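Racemase, putative (Roseobacter denitrificans, PDB 3TCS) binds magnesium and D-alanine in a TIM barrel, and is probably a racemase or hydro-lyase of the mandelate racemase/muconate lactonizing enzyme family. Local coordinates at residues I28-N33 against I60-L65; R135-S140 against G329-F334; V168-E173 against G183-I188; D213-V218 against K243-A248. All coordinates share one frame; numbering follows the deposited sequence.

Contact 1. Residues I28-N33 against I60-L65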
loop_
_atom_site.group_PDB
_atom_site.type_symbol
_atom_site.label_atom_id
_atom_site.label_comp_id
_atom_site.label_asym_id
_atom_site.label_seq_id
_atom_site.Cartn_x
_atom_site.Cartn_y
_atom_site.Cartn_z
ATOM N N ILE B 28 4.663 -11.661 -20.756
ATOM C CA ILE B 28 5.274 -11.445 -19.450
ATOM C C ILE B 28 5.113 -12.759 -18.702
ATOM O O ILE B 28 3.992 -13.238 -18.510
ATOM C CB ILE B 28 4.575 -10.329 -18.652
ATOM C CG1 ILE B 28 4.669 -9.008 -19.413
ATOM C CG2 ILE B 28 5.242 -10.182 -17.282
ATOM C CD1 ILE B 28 3.855 -7.894 -18.806
ATOM N N GLU B 29 6.238 -13.347 -18.309
ATOM C CA GLU B 29 6.247 -14.618 -17.589
ATOM C C GLU B 29 6.937 -14.466 -16.243
ATOM O O GLU B 29 7.859 -13.669 -16.110
ATOM C CB GLU B 29 7.018 -15.664 -18.387
ATOM C CG GLU B 29 6.450 -15.965 -19.756
ATOM C CD GLU B 29 7.470 -16.622 -20.657
ATOM O OE1 GLU B 29 8.355 -15.907 -21.171
ATOM O OE2 GLU B 29 7.397 -17.856 -20.839
ATOM N N THR B 30 6.496 -15.236 -15.256
ATOM C CA THR B 30 7.120 -15.203 -13.939
ATOM C C THR B 30 7.493 -16.627 -13.533
ATOM O O THR B 30 6.810 -17.588 -13.887
ATOM C CB THR B 30 6.188 -14.597 -12.861
ATOM O OG1 THR B 30 4.910 -15.234 -12.915
ATOM C CG2 THR B 30 6.014 -13.100 -13.077
ATOM N N PHE B 31 8.597 -16.741 -12.805
ATOM C CA PHE B 31 9.128 -18.011 -12.315
ATOM C C PHE B 31 9.396 -17.682 -10.853
ATOM O O PHE B 31 10.302 -16.910 -10.546
ATOM C CB PHE B 31 10.427 -18.325 -13.052
ATOM C CG PHE B 31 10.289 -18.293 -14.549
ATOM C CD1 PHE B 31 10.092 -19.468 -15.270
ATOM C CD2 PHE B 31 10.327 -17.082 -15.236
ATOM C CE1 PHE B 31 9.938 -19.438 -16.653
ATOM C CE2 PHE B 31 10.174 -17.039 -16.615
ATOM C CZ PHE B 31 9.977 -18.221 -17.330
ATOM N N THR B 32 8.625 -18.275 -9.947
ATOM C CA THR B 32 8.760 -17.905 -8.547
ATOM C C THR B 32 8.591 -19.004 -7.508
ATOM O O THR B 32 8.112 -20.103 -7.802
ATOM C CB THR B 32 7.684 -16.838 -8.227
ATOM O OG1 THR B 32 7.932 -16.229 -6.957
ATOM C CG2 THR B 32 6.310 -17.502 -8.185
ATOM N N ASN B 33 9.034 -18.699 -6.290
ATOM C CA ASN B 33 8.782 -19.567 -5.148
ATOM C C ASN B 33 8.310 -18.546 -4.112
ATOM O O ASN B 33 8.087 -17.390 -4.469
ATOM C CB ASN B 33 9.991 -20.415 -4.684
ATOM C CG ASN B 33 11.201 -19.604 -4.264
ATOM O OD1 ASN B 33 11.109 -18.437 -3.885
ATOM N ND2 ASN B 33 12.361 -20.256 -4.301
ATOM N N ILE B 60 2.850 -14.203 -4.013
ATOM C CA ILE B 60 1.680 -13.327 -3.990
ATOM C C ILE B 60 1.918 -12.165 -4.956
ATOM O O ILE B 60 1.031 -11.774 -5.716
ATOM C CB ILE B 60 1.426 -12.767 -2.573
ATOM C CG1 ILE B 60 1.095 -13.925 -1.621
ATOM C CG2 ILE B 60 0.268 -11.752 -2.606
ATOM C CD1 ILE B 60 0.910 -13.520 -0.159
ATOM N N THR B 61 3.129 -11.620 -4.926
ATOM C CA THR B 61 3.482 -10.519 -5.808
ATOM C C THR B 61 3.315 -10.927 -7.273
ATOM O O THR B 61 2.812 -10.151 -8.089
ATOM C CB THR B 61 4.934 -10.074 -5.553
ATOM O OG1 THR B 61 5.059 -9.630 -4.194
ATOM C CG2 THR B 61 5.327 -8.941 -6.488
ATOM N N CYS B 62 3.724 -12.148 -7.609
ATOM C CA CYS B 62 3.600 -12.602 -8.992
ATOM C C CYS B 62 2.136 -12.759 -9.391
ATOM O O CYS B 62 1.770 -12.521 -10.540
ATOM C CB CYS B 62 4.374 -13.906 -9.199
ATOM S SG CYS B 62 6.179 -13.646 -9.238
ATOM N N THR B 63 1.297 -13.151 -8.439
ATOM C CA THR B 63 -0.129 -13.275 -8.718
ATOM C C THR B 63 -0.663 -11.874 -9.019
ATOM O O THR B 63 -1.438 -11.670 -9.958
ATOM C CB THR B 63 -0.880 -13.876 -7.510
ATOM O OG1 THR B 63 -0.479 -15.242 -7.340
ATOM C CG2 THR B 63 -2.399 -13.816 -7.731
ATOM N N VAL B 64 -0.235 -10.905 -8.218
ATOM C CA VAL B 64 -0.657 -9.520 -8.405
ATOM C C VAL B 64 -0.155 -8.991 -9.748
ATOM O O VAL B 64 -0.857 -8.251 -10.444
ATOM C CB VAL B 64 -0.122 -8.616 -7.258
ATOM C CG1 VAL B 64 -0.322 -7.141 -7.597
ATOM C CG2 VAL B 64 -0.852 -8.951 -5.966
ATOM N N LEU B 65 1.058 -9.381 -10.121
ATOM C CA LEU B 65 1.630 -8.924 -11.382
ATOM C C LEU B 65 0.754 -9.304 -12.576
ATOM O O LEU B 65 0.459 -8.470 -13.432
ATOM C CB LEU B 65 3.039 -9.501 -11.565
ATOM C CG LEU B 65 3.882 -8.980 -12.740
ATOM C CD1 LEU B 65 5.356 -9.263 -12.470
ATOM C CD2 LEU B 65 3.439 -9.627 -14.050
#

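Contact 2. Residues R135-S140 against G329-F334. With DAL (D-alanine), chain L.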
loop_
_atom_site.group_PDB
_atom_site.type_symbol
_atom_site.label_atom_id
_atom_site.label_comp_id
_atom_site.label_asym_id
_atom_site.label_seq_id
_atom_site.Cartn_x
_atom_site.Cartn_y
_atom_site.Cartn_z
ATOM N N ARG B 135 32.038 0.910 -4.034
ATOM C CA ARG B 135 32.428 0.576 -2.671
ATOM C C ARG B 135 31.198 0.037 -1.949
ATOM O O ARG B 135 30.111 0.584 -2.080
ATOM C CB ARG B 135 32.945 1.817 -1.947
ATOM C CG ARG B 135 33.365 1.550 -0.518
ATOM C CD ARG B 135 33.635 2.855 0.203
ATOM N NE ARG B 135 34.010 2.639 1.596
ATOM C CZ ARG B 135 34.009 3.598 2.513
ATOM N NH1 ARG B 135 33.648 4.831 2.180
ATOM N NH2 ARG B 135 34.376 3.329 3.758
ATOM N N ALA B 136 31.371 -1.032 -1.182
ATOM C CA ALA B 136 30.254 -1.627 -0.463
ATOM C C ALA B 136 30.452 -1.595 1.042
ATOM O O ALA B 136 31.585 -1.546 1.523
ATOM C CB ALA B 136 30.068 -3.063 -0.917
ATOM N N TYR B 137 29.353 -1.595 1.791
ATOM C CA TYR B 137 29.471 -1.643 3.237
ATOM C C TYR B 137 28.870 -2.965 3.694
ATOM O O TYR B 137 27.807 -3.368 3.212
ATOM C CB TYR B 137 28.793 -0.433 3.905
ATOM C CG TYR B 137 27.277 -0.349 3.876
ATOM C CD1 TYR B 137 26.500 -1.049 4.797
ATOM C CD2 TYR B 137 26.628 0.528 3.001
ATOM C CE1 TYR B 137 25.105 -0.867 4.861
ATOM C CE2 TYR B 137 25.234 0.720 3.055
ATOM C CZ TYR B 137 24.486 0.025 3.990
ATOM O OH TYR B 137 23.127 0.251 4.076
ATOM N N ALA B 138 29.578 -3.665 4.578
ATOM C CA ALA B 138 29.108 -4.950 5.083
ATOM C C ALA B 138 27.901 -4.696 5.970
ATOM O O ALA B 138 27.990 -4.018 6.993
ATOM C CB ALA B 138 30.207 -5.649 5.864
ATOM N N SER B 139 26.761 -5.243 5.573
ATOM C CA SER B 139 25.540 -5.021 6.318
ATOM C C SER B 139 25.040 -6.237 7.096
ATOM O O SER B 139 24.725 -7.273 6.513
ATOM C CB SER B 139 24.458 -4.524 5.350
ATOM O OG SER B 139 23.327 -4.020 6.034
ATOM N N SER B 140 24.983 -6.098 8.420
ATOM C CA SER B 140 24.484 -7.159 9.290
ATOM C C SER B 140 22.980 -6.962 9.452
ATOM O O SER B 140 22.521 -5.841 9.669
ATOM C CB SER B 140 25.140 -7.095 10.670
ATOM O OG SER B 140 24.417 -7.904 11.583
ATOM N N GLY B 329 25.409 8.030 -2.978
ATOM C CA GLY B 329 25.914 8.079 -1.622
ATOM C C GLY B 329 27.303 7.463 -1.587
ATOM O O GLY B 329 27.900 7.222 -2.639
ATOM N N LYS B 330 27.801 7.168 -0.388
ATOM C CA LYS B 330 29.150 6.643 -0.216
ATOM C C LYS B 330 29.389 5.171 -0.520
ATOM O O LYS B 330 30.521 4.773 -0.779
ATOM C CB LYS B 330 29.621 6.898 1.219
ATOM C CG LYS B 330 29.484 8.334 1.704
ATOM C CD LYS B 330 29.723 8.393 3.210
ATOM C CE LYS B 330 29.403 9.763 3.782
ATOM N NZ LYS B 330 29.635 9.819 5.257
ATOM N N TYR B 331 28.338 4.360 -0.494
ATOM C CA TYR B 331 28.531 2.931 -0.693
ATOM C C TYR B 331 27.263 2.130 -0.932
ATOM O O TYR B 331 26.152 2.592 -0.676
ATOM C CB TYR B 331 29.266 2.355 0.530
ATOM C CG TYR B 331 29.027 3.144 1.818
ATOM C CD1 TYR B 331 30.088 3.456 2.674
ATOM C CD2 TYR B 331 27.758 3.624 2.146
ATOM C CE1 TYR B 331 29.890 4.234 3.814
ATOM C CE2 TYR B 331 27.548 4.407 3.292
ATOM C CZ TYR B 331 28.622 4.710 4.116
ATOM O OH TYR B 331 28.438 5.514 5.221
ATOM N N LEU B 332 27.471 0.911 -1.418
ATOM C CA LEU B 332 26.412 -0.049 -1.714
ATOM C C LEU B 332 26.141 -0.901 -0.475
ATOM O O LEU B 332 27.075 -1.442 0.114
ATOM C CB LEU B 332 26.875 -0.986 -2.837
ATOM C CG LEU B 332 26.000 -2.202 -3.151
ATOM C CD1 LEU B 332 24.940 -1.799 -4.162
ATOM C CD2 LEU B 332 26.863 -3.338 -3.709
ATOM N N GLU B 333 24.879 -1.031 -0.073
ATOM C CA GLU B 333 24.577 -1.882 1.072
ATOM C C GLU B 333 24.872 -3.312 0.621
ATOM O O GLU B 333 24.424 -3.742 -0.445
ATOM C CB GLU B 333 23.111 -1.761 1.486
ATOM C CG GLU B 333 22.725 -2.802 2.533
ATOM C CD GLU B 333 21.424 -2.505 3.238
ATOM O OE1 GLU B 333 20.497 -1.919 2.635
ATOM O OE2 GLU B 333 21.328 -2.878 4.420
ATOM N N PHE B 334 25.640 -4.047 1.413
ATOM C CA PHE B 334 25.979 -5.410 1.025
ATOM C C PHE B 334 25.762 -6.382 2.175
ATOM O O PHE B 334 26.537 -6.413 3.123
ATOM C CB PHE B 334 27.435 -5.465 0.569
ATOM C CG PHE B 334 27.791 -6.726 -0.167
ATOM C CD1 PHE B 334 27.466 -6.877 -1.512
ATOM C CD2 PHE B 334 28.430 -7.770 0.493
ATOM C CE1 PHE B 334 27.776 -8.055 -2.192
ATOM C CE2 PHE B 334 28.744 -8.955 -0.178
ATOM C CZ PHE B 334 28.416 -9.094 -1.524
HETATM N N DAL L . 18.841 -1.223 5.545
HETATM C CA DAL L . 18.617 -2.444 6.340
HETATM C CB DAL L . 19.009 -3.680 5.543
HETATM C C DAL L . 17.177 -2.543 6.714
HETATM O O DAL L . 16.668 -1.685 7.360
HETATM O O HOH W 1 32.878 5.999 -0.497
#

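Contact 3. Residues V168-E173 against G183-I188. With DAL (D-alanine), chain L.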
loop_
_atom_site.group_PDB
_atom_site.type_symbol
_atom_site.label_atom_id
_atom_site.label_comp_id
_atom_site.label_asym_id
_atom_site.label_seq_id
_atom_site.Cartn_x
_atom_site.Cartn_y
_atom_site.Cartn_z
ATOM N N VAL B 168 25.410 -2.153 11.603
ATOM C CA VAL B 168 24.856 -3.093 12.566
ATOM C C VAL B 168 23.477 -2.590 12.983
ATOM O O VAL B 168 23.011 -1.570 12.473
ATOM C CB VAL B 168 25.772 -3.244 13.811
ATOM C CG1 VAL B 168 27.123 -3.799 13.388
ATOM C CG2 VAL B 168 25.936 -1.904 14.517
ATOM N N ARG B 169 22.834 -3.292 13.910
ATOM C CA ARG B 169 21.486 -2.928 14.345
ATOM C C ARG B 169 21.391 -2.371 15.757
ATOM O O ARG B 169 22.107 -2.809 16.660
ATOM C CB ARG B 169 20.566 -4.151 14.253
ATOM C CG ARG B 169 20.594 -4.857 12.905
ATOM C CD ARG B 169 19.867 -4.055 11.835
ATOM N NE ARG B 169 20.420 -4.306 10.506
ATOM C CZ ARG B 169 19.899 -3.839 9.375
ATOM N NH1 ARG B 169 18.799 -3.101 9.401
ATOM N NH2 ARG B 169 20.497 -4.085 8.221
ATOM N N ALA B 170 20.478 -1.420 15.932
ATOM C CA ALA B 170 20.220 -0.789 17.221
ATOM C C ALA B 170 18.767 -1.084 17.585
ATOM O O ALA B 170 17.943 -1.336 16.705
ATOM C CB ALA B 170 20.435 0.728 17.128
ATOM N N GLY B 171 18.466 -1.059 18.880
ATOM C CA GLY B 171 17.116 -1.314 19.350
ATOM C C GLY B 171 16.500 -2.610 18.867
ATOM O O GLY B 171 17.202 -3.539 18.462
ATOM N N ALA B 172 15.174 -2.678 18.938
ATOM C CA ALA B 172 14.427 -3.846 18.486
ATOM C C ALA B 172 13.612 -3.403 17.275
ATOM O O ALA B 172 13.098 -2.284 17.248
ATOM C CB ALA B 172 13.506 -4.346 19.591
ATOM N N GLU B 173 13.506 -4.269 16.270
ATOM C CA GLU B 173 12.763 -3.950 15.051
ATOM C C GLU B 173 11.352 -3.467 15.393
ATOM O O GLU B 173 10.562 -4.215 15.974
ATOM C CB GLU B 173 12.697 -5.186 14.157
ATOM C CG GLU B 173 12.174 -4.933 12.761
ATOM C CD GLU B 173 12.113 -6.206 11.943
ATOM O OE1 GLU B 173 13.162 -6.870 11.796
ATOM O OE2 GLU B 173 11.017 -6.547 11.453
ATOM N N GLY B 183 20.406 -2.855 27.355
ATOM C CA GLY B 183 21.788 -2.470 27.132
ATOM C C GLY B 183 22.499 -2.940 25.875
ATOM O O GLY B 183 23.678 -2.635 25.696
ATOM N N ARG B 184 21.815 -3.667 24.997
ATOM C CA ARG B 184 22.478 -4.135 23.786
ATOM C C ARG B 184 23.021 -2.992 22.925
ATOM O O ARG B 184 24.158 -3.043 22.464
ATOM C CB ARG B 184 21.538 -4.994 22.937
ATOM C CG ARG B 184 22.230 -5.553 21.694
ATOM C CD ARG B 184 21.326 -6.464 20.886
ATOM N NE ARG B 184 22.051 -7.081 19.776
ATOM C CZ ARG B 184 22.392 -6.449 18.657
ATOM N NH1 ARG B 184 22.072 -5.174 18.484
ATOM N NH2 ARG B 184 23.059 -7.090 17.711
ATOM N N THR B 185 22.213 -1.960 22.711
ATOM C CA THR B 185 22.646 -0.834 21.887
ATOM C C THR B 185 23.807 -0.079 22.527
ATOM O O THR B 185 24.755 0.313 21.839
ATOM C CB THR B 185 21.481 0.136 21.620
ATOM O OG1 THR B 185 20.432 -0.566 20.939
ATOM C CG2 THR B 185 21.944 1.303 20.748
ATOM N N GLU B 186 23.734 0.122 23.841
ATOM C CA GLU B 186 24.792 0.812 24.564
ATOM C C GLU B 186 26.121 0.069 24.421
ATOM O O GLU B 186 27.185 0.684 24.374
ATOM C CB GLU B 186 24.444 0.932 26.054
ATOM C CG GLU B 186 23.424 2.009 26.403
ATOM C CD GLU B 186 21.989 1.607 26.120
ATOM O OE1 GLU B 186 21.747 0.454 25.697
ATOM O OE2 GLU B 186 21.095 2.453 26.333
ATOM N N GLU B 187 26.058 -1.256 24.349
ATOM C CA GLU B 187 27.268 -2.060 24.220
ATOM C C GLU B 187 27.794 -2.169 22.791
ATOM O O GLU B 187 28.996 -2.070 22.557
ATOM C CB GLU B 187 27.032 -3.474 24.769
ATOM C CG GLU B 187 28.150 -4.450 24.420
ATOM C CD GLU B 187 27.923 -5.840 24.983
ATOM O OE1 GLU B 187 26.752 -6.240 25.152
ATOM O OE2 GLU B 187 28.921 -6.544 25.237
ATOM N N ILE B 188 26.894 -2.358 21.835
ATOM C CA ILE B 188 27.315 -2.534 20.452
ATOM C C ILE B 188 28.027 -1.328 19.838
ATOM O O ILE B 188 28.931 -1.496 19.020
ATOM C CB ILE B 188 26.106 -2.961 19.564
ATOM C CG1 ILE B 188 26.607 -3.701 18.324
ATOM C CG2 ILE B 188 25.280 -1.746 19.172
ATOM C CD1 ILE B 188 25.495 -4.377 17.524
HETATM N N DAL L . 18.841 -1.223 5.545
HETATM C CA DAL L . 18.617 -2.444 6.340
HETATM C CB DAL L . 19.009 -3.680 5.543
HETATM C C DAL L . 17.177 -2.543 6.714
HETATM O O DAL L . 16.668 -1.685 7.360
HETATM O O HOH W 2 23.604 -6.085 14.980
HETATM O O HOH W 3 19.861 -3.781 19.639
#

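Contact 4. Residues D213-V218 against K243-A248. With MG (magnesium ion), chain K.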
loop_
_atom_site.group_PDB
_atom_site.type_symbol
_atom_site.label_atom_id
_atom_site.label_comp_id
_atom_site.label_asym_id
_atom_site.label_seq_id
_atom_site.Cartn_x
_atom_site.Cartn_y
_atom_site.Cartn_z
ATOM N N ASP B 213 12.988 11.531 21.264
ATOM C CA ASP B 213 13.871 11.756 22.411
ATOM C C ASP B 213 14.874 10.632 22.628
ATOM O O ASP B 213 16.057 10.883 22.839
ATOM C CB ASP B 213 13.061 11.966 23.695
ATOM C CG ASP B 213 12.384 13.316 23.735
ATOM O OD1 ASP B 213 13.000 14.295 23.265
ATOM O OD2 ASP B 213 11.247 13.405 24.246
ATOM N N ARG B 214 14.404 9.391 22.577
ATOM C CA ARG B 214 15.289 8.252 22.772
ATOM C C ARG B 214 16.300 8.143 21.631
ATOM O O ARG B 214 17.463 7.798 21.851
ATOM C CB ARG B 214 14.472 6.960 22.886
ATOM C CG ARG B 214 15.309 5.686 22.978
ATOM C CD ARG B 214 16.361 5.754 24.088
ATOM N NE ARG B 214 17.123 4.509 24.155
ATOM C CZ ARG B 214 18.302 4.367 24.753
ATOM N NH1 ARG B 214 18.881 5.400 25.353
ATOM N NH2 ARG B 214 18.905 3.184 24.742
ATOM N N ALA B 215 15.853 8.440 20.413
ATOM C CA ALA B 215 16.728 8.383 19.248
ATOM C C ALA B 215 17.838 9.417 19.382
ATOM O O ALA B 215 18.982 9.173 18.988
ATOM C CB ALA B 215 15.928 8.639 17.967
ATOM N N ILE B 216 17.502 10.580 19.930
ATOM C CA ILE B 216 18.497 11.631 20.101
ATOM C C ILE B 216 19.544 11.201 21.131
ATOM O O ILE B 216 20.730 11.508 20.984
ATOM C CB ILE B 216 17.824 12.962 20.509
ATOM C CG1 ILE B 216 16.967 13.472 19.342
ATOM C CG2 ILE B 216 18.888 13.995 20.880
ATOM C CD1 ILE B 216 16.052 14.644 19.683
ATOM N N GLU B 217 19.111 10.479 22.165
ATOM C CA GLU B 217 20.046 9.986 23.178
ATOM C C GLU B 217 20.976 8.983 22.502
ATOM O O GLU B 217 22.188 8.998 22.711
ATOM C CB GLU B 217 19.318 9.267 24.318
ATOM C CG GLU B 217 18.316 10.098 25.097
ATOM C CD GLU B 217 17.827 9.380 26.349
ATOM O OE1 GLU B 217 17.498 8.175 26.265
ATOM O OE2 GLU B 217 17.769 10.023 27.418
ATOM N N VAL B 218 20.404 8.092 21.700
ATOM C CA VAL B 218 21.218 7.108 21.003
ATOM C C VAL B 218 22.126 7.831 20.008
ATOM O O VAL B 218 23.280 7.454 19.832
ATOM C CB VAL B 218 20.340 6.071 20.265
ATOM C CG1 VAL B 218 21.212 5.132 19.435
ATOM C CG2 VAL B 218 19.538 5.268 21.279
ATOM N N LYS B 243 12.319 13.851 11.302
ATOM C CA LYS B 243 12.862 15.178 11.053
ATOM C C LYS B 243 13.401 15.823 12.328
ATOM O O LYS B 243 14.412 16.518 12.297
ATOM C CB LYS B 243 11.787 16.072 10.425
ATOM C CG LYS B 243 12.223 17.515 10.201
ATOM C CD LYS B 243 11.134 18.300 9.483
ATOM C CE LYS B 243 11.405 19.797 9.502
ATOM N NZ LYS B 243 12.621 20.176 8.739
ATOM N N GLN B 244 12.724 15.590 13.447
ATOM C CA GLN B 244 13.153 16.153 14.727
ATOM C C GLN B 244 14.546 15.635 15.065
ATOM O O GLN B 244 15.409 16.380 15.530
ATOM C CB GLN B 244 12.179 15.750 15.834
ATOM C CG GLN B 244 12.341 16.551 17.113
ATOM C CD GLN B 244 11.495 16.012 18.243
ATOM O OE1 GLN B 244 10.355 15.590 18.035
ATOM N NE2 GLN B 244 12.043 16.030 19.454
ATOM N N VAL B 245 14.756 14.346 14.821
ATOM C CA VAL B 245 16.039 13.709 15.085
ATOM C C VAL B 245 17.100 14.285 14.151
ATOM O O VAL B 245 18.180 14.684 14.587
ATOM C CB VAL B 245 15.939 12.181 14.883
ATOM C CG1 VAL B 245 17.282 11.518 15.196
ATOM C CG2 VAL B 245 14.848 11.616 15.783
ATOM N N THR B 246 16.790 14.319 12.860
ATOM C CA THR B 246 17.707 14.864 11.871
ATOM C C THR B 246 18.130 16.282 12.277
ATOM O O THR B 246 19.314 16.621 12.256
ATOM C CB THR B 246 17.037 14.915 10.479
ATOM O OG1 THR B 246 16.682 13.589 10.077
ATOM C CG2 THR B 246 17.971 15.522 9.443
ATOM N N ASP B 247 17.158 17.100 12.664
ATOM C CA ASP B 247 17.446 18.477 13.053
ATOM C C ASP B 247 18.289 18.597 14.320
ATOM O O ASP B 247 19.122 19.498 14.430
ATOM C CB ASP B 247 16.141 19.268 13.227
ATOM C CG ASP B 247 15.412 19.498 11.905
ATOM O OD1 ASP B 247 16.056 19.404 10.840
ATOM O OD2 ASP B 247 14.199 19.788 11.929
ATOM N N ALA B 248 18.091 17.682 15.266
ATOM C CA ALA B 248 18.825 17.719 16.531
ATOM C C ALA B 248 20.234 17.137 16.482
ATOM O O ALA B 248 21.116 17.580 17.220
ATOM C CB ALA B 248 18.022 17.002 17.612
HETATM MG MG MG K . 21.218 16.914 11.577
HETATM O O HOH W 4 21.204 18.871 12.102
HETATM O O HOH W 5 23.254 17.218 10.652
HETATM O O HOH W 6 20.553 17.392 9.596
HETATM O O HOH W 7 21.438 14.854 10.849
#

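Contact 1. Residues I28-N33 against I60-L65
C62 packs its sulfur against two strand threonines at once. SG lies 3.7 Å from CB of T30 and 3.7 Å from CB of T32. This is the dense end of the contact. The sulfur also touches CG2 of both threonines, so one thiol group covers two successive inward-facing positions of the strand. L65 follows one turn later and divides its two methyls. Its CG stands anti to the backbone N (chi1 -172°), which sends the branch out to the strand. CD1 meets CG2 of T30 tip to tip at 3.9 Å, and CD2 rests 3.7 Å from CG2 of I28, the two chains slanting past each other.

The strand and helix segments run nearly antiparallel, at 170°, with axes 9.3 Å apart. E29 and F31 alternate to the far side of the strand, and N33 and T63 sit where burial is only partial. I60 and V64 face away from the strand to the second subunit, where I60 packs on its T63 and V64 on its I60. Beside L65, helix 98-119 and V39 of strand 37-43 extend the apolar layer. The hydroxyl of T30 is satisfied by H66, and OG1 of T32 bonds with O of V36.

This is strand-to-helix packing within the N-terminal domain, away from the metal and ligand sites. Methyls and a sulfur make the touch, so it rests on shape and burial, while the hydroxyls bond to other groups.

Contact 2. Residues R135-S140 against G329-F334
Y137 lies flat under the backbone of E333, a residue of the D-alanine pocket. CA of E333 stands over the ring face, 3.6 Å from the ring centroid and 22° off the normal. The carbon chain of E333 continues across the ring, with CB 3.3 Å from OH of Y137. From the other direction the ring edge of Y137 meets a face of Y331 in an offset edge-to-face pair, planes at 73°. The opposite face of Y331 carries CB of K330. S139 OG donates to OE2 of E333, although that oxygen is less surely placed.

The next shell is backbone. R135 O, Y137 N, Y137 O and S139 N form a parallel ladder with L332 and F334, from L332 N to R135 O at 2.7 Å to S139 N to F334 O at 2.7 Å. At the outer end NH1 of R135 and O of K330 share a water, and NH2 of R135 forms a salt bridge with D201. K167 bonds both the hydroxyl of Y137 and the carboxylate of E333. A leucine in place of Y137 would probably leave K167 without its hydroxyl mate and E333 without its flat support.

These are the first and last strands of the TIM barrel, and their pairing closes it. Strand 165-169 lies beyond strand 132-139, and helix 314-322 covers L332.

Contact 3. Residues V168-E173 against G183-I188
R184 reaches R169 because its chain is extended, with CG anti to the backbone N (chi1 -177°), and only the last torsion (chi4 -75°) swings the guanidinium round. NH1 then bonds O of R169 at 3.0 Å. The oxygen lies in the guanidinium plane, but NH1 approaches from above the carbonyl plane. T185 holds OG1 beside its own backbone N, where it accepts from N of G171 at 2.9 Å, nearly straight at 174°. Two waters add to the grip. One joins R184 NH2 to R169 N, the other R184 NH1 to G171 O. NH2 of R184 also donates to O of I145. Beside these polar links, CD1 of I188 meets CB of V168 at 3.9 Å, tip to tip.

The side chain of R169 leads the other way, into the pocket. The edge of its guanidinium faces D-alanine, with NH2 3.1 Å from CB of the ligand, and NE bonds O of S140. A leucine here would probably leave that carbonyl without its donor and open a gap beside the ligand.

The contact belongs to the beta-alpha-beta unit of strand 165-169, helix 184-196 and strand 201-205. D179 bonds the backbone N of T185 at the helix start. The helix side chains bind backbone atoms, so the loop after the strand is fixed while the arginine side chain serves the pocket.

Contact 4. Residues D213-V218 against K243-A248
D213 and Q244 bring flat groups near each other at the solvent side. OD1 of D213 is 4.3 Å from NE2 of Q244, too far for a hydrogen bond. The guanidinium of R214, on the same helix as D213, is held from two directions. CG2 of V218 sits over the centre of one face, 3.8 Å above the plane. Near that plane NH1 reaches OE1 of E217 at 3.2 Å, a salt bridge that meets the oxygen from above the carboxylate plane. E186 is a second acidic partner of this arginine.

Between the helices the touch is apolar. I216 places CG1 beside its backbone N (chi1 -67°), and its end swings across to the other helix. There CD1 meets CB of A248 at 3.7 Å and NE2 of Q244 at 4.2 Å. Deeper in, CB of A215 touches CG2 of V245 at 3.8 Å. V245 continues inward onto V253 of strand 252-255. The segments cross at -33°, axes 9.4 Å apart, as two neighbouring helices on the outside of the barrel.

On the side away from this packing, T246 O binds a magnesium ion at 2.0 Å. Four waters and L249 O complete six ligands. The metal sits at the C-terminal end of helix 239-248, whose carbonyl oxygens would favour a cation. Aliphatic carbons therefore join the helices, while the R214-E217 salt bridge and the magnesium ion lie on their flanks.

Contacts 2 and 3 share the D-alanine pocket. They supply E333 and R169, and they touch directly where S140 O meets R169 NE at 2.7 Å; their strands are neighbours in the barrel sheet. Contact 3 in turn meets contact 4 on the barrel's outside, through the salt bridge between E186 OE2 and R214 NH2 at 2.8 Å. Contact 4 is thus two steps from the pocket, its nearest atoms about 14 Å from contact 2. Its magnesium is separate from the pocket ion bound by D205, E231 and E257. Contact 1 stands apart in the N-terminal domain, about 29 Å from contact 2 between centres.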